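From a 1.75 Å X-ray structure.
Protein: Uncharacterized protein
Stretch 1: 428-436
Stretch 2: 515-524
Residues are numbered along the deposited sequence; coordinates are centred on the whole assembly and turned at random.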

# COMPACT_ATOMS: atom_id res chain seq x y z
N TYR A 428 -24.24 7.38 1.54
CA TYR A 428 -24.74 7.18 0.18
C TYR A 428 -23.74 6.32 -0.56
O TYR A 428 -22.62 6.75 -0.86
N ALA A 429 -24.11 5.07 -0.82
CA ALA A 429 -23.17 4.11 -1.38
C ALA A 429 -23.54 3.75 -2.82
O ALA A 429 -24.72 3.69 -3.16
N HIS A 430 -22.54 3.51 -3.66
CA HIS A 430 -22.79 2.94 -4.98
C HIS A 430 -21.77 1.82 -5.25
O HIS A 430 -20.67 1.82 -4.70
N TYR A 431 -22.14 0.86 -6.07
CA TYR A 431 -21.26 -0.27 -6.32
C TYR A 431 -21.61 -0.94 -7.65
O TYR A 431 -22.70 -0.73 -8.18
N GLY A 432 -20.67 -1.71 -8.18
CA GLY A 432 -20.85 -2.42 -9.43
C GLY A 432 -21.32 -3.84 -9.18
O GLY A 432 -20.67 -4.61 -8.48
N ALA A 433 -22.48 -4.17 -9.75
CA ALA A 433 -23.07 -5.48 -9.57
C ALA A 433 -23.45 -6.01 -10.94
O ALA A 433 -24.56 -5.79 -11.42
N ASP A 434 -22.52 -6.70 -11.58
CA ASP A 434 -22.73 -7.11 -12.96
C ASP A 434 -22.28 -8.54 -13.15
O ASP A 434 -21.15 -8.90 -12.80
N ASP A 435 -23.17 -9.35 -13.71
CA ASP A 435 -22.86 -10.76 -13.89
C ASP A 435 -21.91 -11.04 -15.05
O ASP A 435 -21.49 -12.18 -15.24
N SER A 436 -21.54 -10.01 -15.81
CA SER A 436 -20.50 -10.18 -16.84
C SER A 436 -19.09 -9.96 -16.29
O SER A 436 -18.11 -9.96 -17.03
N ALA A 515 -28.83 5.46 1.36
CA ALA A 515 -28.98 5.29 -0.08
C ALA A 515 -27.94 4.32 -0.63
O ALA A 515 -26.78 4.32 -0.20
N SER A 516 -28.36 3.47 -1.56
CA SER A 516 -27.47 2.47 -2.15
C SER A 516 -27.81 2.32 -3.64
O SER A 516 -28.95 1.98 -4.01
N PHE A 517 -26.82 2.59 -4.49
CA PHE A 517 -27.00 2.51 -5.94
C PHE A 517 -26.33 1.27 -6.51
O PHE A 517 -25.10 1.12 -6.47
N ARG A 518 -27.17 0.38 -7.04
CA ARG A 518 -26.71 -0.91 -7.53
C ARG A 518 -26.51 -0.80 -9.05
O ARG A 518 -27.47 -0.86 -9.83
N HIS A 519 -25.27 -0.60 -9.47
CA HIS A 519 -24.99 -0.29 -10.87
C HIS A 519 -24.64 -1.55 -11.67
O HIS A 519 -23.88 -2.39 -11.21
N GLY A 520 -25.17 -1.65 -12.88
CA GLY A 520 -24.86 -2.80 -13.71
C GLY A 520 -26.04 -3.73 -13.91
O GLY A 520 -27.17 -3.41 -13.56
N SER A 521 -25.75 -4.92 -14.44
CA SER A 521 -26.79 -5.84 -14.89
C SER A 521 -27.73 -6.30 -13.78
O SER A 521 -28.89 -6.64 -14.05
N LYS A 522 -27.26 -6.33 -12.53
CA LYS A 522 -28.08 -6.80 -11.42
C LYS A 522 -28.90 -5.70 -10.75
O LYS A 522 -29.64 -5.95 -9.80
N GLY A 523 -28.75 -4.47 -11.24
CA GLY A 523 -29.54 -3.36 -10.75
C GLY A 523 -30.65 -3.01 -11.72
O GLY A 523 -30.86 -3.71 -12.72
N LYS A 524 -31.36 -1.92 -11.44
CA LYS A 524 -32.47 -1.48 -12.27
C LYS A 524 -32.33 -0.00 -12.64
O LYS A 524 -31.43 0.68 -12.16

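Strands 428-432 and 515-519 run parallel, joined by a backbone ladder from Ala429 N to Ala515 O (2.8 Å) through Ala433 N to His519 O (2.7 Å). Side chains therefore alternate between two faces of the sheet.

Tyr428, His430, Ala515, Phe517 and His519 share one face. Tyr428 is m, and its CD2 lies 3.4 Å from Ala515 CB. Phe517 and His519 are also m, whereas His430 is p. His430 CB packs 3.6 Å from His519 CE1, and the two imidazole rings meet obliquely, with centroids 5.9 Å apart.

Ala429, Tyr431, Ser516 and Arg518 occupy the other face. Tyr431 is p (chi1 60°), which lays its ring across the neighbouring strand. Arg518 CA sits over the face of the Tyr431 ring, 4.2 Å from its centroid, and Ser516 OG lies at the ring edge, 3.3 Å from Tyr431 CE1. Arg518 is extended, t at chi1 to chi3, with chi4 at 88°. This places its guanidinium where Arg518 NH1 donates to Tyr431 OH (2.9 Å) and Arg518 NE donates to Lys522 O (2.9 Å). Ala433 CB points toward stretch 2 and covers one guanidinium face.

Beyond the strands, a type I turn spans Gly520 to Gly523. A CB on Gly520 would clash with Ala433 O, and the backbone angles also call for glycine. Asp434 is t, so its carboxylate reaches the turn: Asp434 OD2 accepts from Ser521 N (2.9 Å). Asp434 OD1 accepts from Ser436 N (2.8 Å) and Ser436 OG (2.6 Å).

Ser521 is p, and its OG accepts from Asp435 N (3.0 Å). Lys522 points toward stretch 1. It starts m, t, then bends at chi3 and chi4, both p. Lys522 NZ forms a salt bridge with Asp435 OD2 (3.0 Å). One water links Asp435 OD2 and Ser521 OG, 2.7 Å from each. Lys524 makes no contact with stretch 1.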

# COMPACT_ATOMS: atom_id res chain seq x y z
CB TYR A 428 -24.91 8.54 -0.53
CG TYR A 428 -25.98 9.40 0.11
CD1 TYR A 428 -25.77 10.02 1.35
CD2 TYR A 428 -27.22 9.56 -0.51
CE1 TYR A 428 -26.78 10.79 1.95
CE2 TYR A 428 -28.21 10.33 0.08
CZ TYR A 428 -28.00 10.93 1.29
OH TYR A 428 -29.02 11.68 1.82
CB ALA A 429 -23.16 2.87 -0.51
CB HIS A 430 -22.77 4.01 -6.09
CG HIS A 430 -21.44 4.68 -6.26
ND1 HIS A 430 -21.08 5.81 -5.56
CD2 HIS A 430 -20.37 4.34 -7.02
CE1 HIS A 430 -19.84 6.16 -5.90
NE2 HIS A 430 -19.39 5.28 -6.78
CB TYR A 431 -21.33 -1.27 -5.16
CG TYR A 431 -22.70 -1.86 -4.94
CD1 TYR A 431 -23.72 -1.10 -4.36
CD2 TYR A 431 -22.99 -3.18 -5.29
CE1 TYR A 431 -24.99 -1.63 -4.16
CE2 TYR A 431 -24.24 -3.72 -5.09
CZ TYR A 431 -25.24 -2.95 -4.52
OH TYR A 431 -26.49 -3.49 -4.32
CB ALA A 433 -24.30 -5.38 -8.69
CB ASP A 434 -21.97 -6.19 -13.90
CG ASP A 434 -22.48 -6.27 -15.32
OD1 ASP A 434 -22.21 -7.29 -16.00
OD2 ASP A 434 -23.16 -5.33 -15.77
CB ASP A 435 -24.15 -11.57 -14.02
CG ASP A 435 -24.77 -11.87 -12.67
OD1 ASP A 435 -24.03 -12.31 -11.76
OD2 ASP A 435 -26.00 -11.67 -12.51
CB SER A 436 -20.75 -9.28 -18.06
OG SER A 436 -20.41 -7.94 -17.78
CB ALA A 515 -28.88 6.64 -0.80
CB SER A 516 -27.60 1.12 -1.42
OG SER A 516 -26.78 0.12 -2.00
CB PHE A 517 -26.48 3.77 -6.63
CG PHE A 517 -27.19 5.02 -6.19
CD1 PHE A 517 -26.88 5.62 -4.98
CD2 PHE A 517 -28.18 5.59 -6.98
CE1 PHE A 517 -27.53 6.76 -4.56
CE2 PHE A 517 -28.84 6.72 -6.57
CZ PHE A 517 -28.51 7.32 -5.36
CB ARG A 518 -27.75 -1.96 -7.17
CG ARG A 518 -27.44 -3.42 -7.51
CD ARG A 518 -28.60 -4.25 -6.93
NE ARG A 518 -28.52 -5.69 -7.16
CZ ARG A 518 -27.89 -6.56 -6.37
NH1 ARG A 518 -27.23 -6.14 -5.29
NH2 ARG A 518 -27.91 -7.86 -6.66
CB HIS A 519 -23.89 0.77 -11.00
CG HIS A 519 -24.29 2.11 -10.48
ND1 HIS A 519 -23.42 2.93 -9.79
CD2 HIS A 519 -25.46 2.78 -10.55
CE1 HIS A 519 -24.04 4.05 -9.45
NE2 HIS A 519 -25.28 3.98 -9.89
CB SER A 521 -26.15 -7.04 -15.56
OG SER A 521 -25.61 -7.93 -14.60
CB LYS A 522 -27.22 -7.54 -10.38
CG LYS A 522 -26.36 -8.64 -10.99
CD LYS A 522 -25.51 -9.35 -9.95
CE LYS A 522 -26.34 -10.22 -8.99
NZ LYS A 522 -27.04 -11.33 -9.73
CB LYS A 524 -33.80 -1.67 -11.53
CG LYS A 524 -34.09 -3.11 -11.10
CD LYS A 524 -34.26 -4.03 -12.30
CE LYS A 524 -34.49 -5.47 -11.87
NZ LYS A 524 -34.62 -6.41 -13.02
O HOH W 1 -27.34 -9.97 -14.11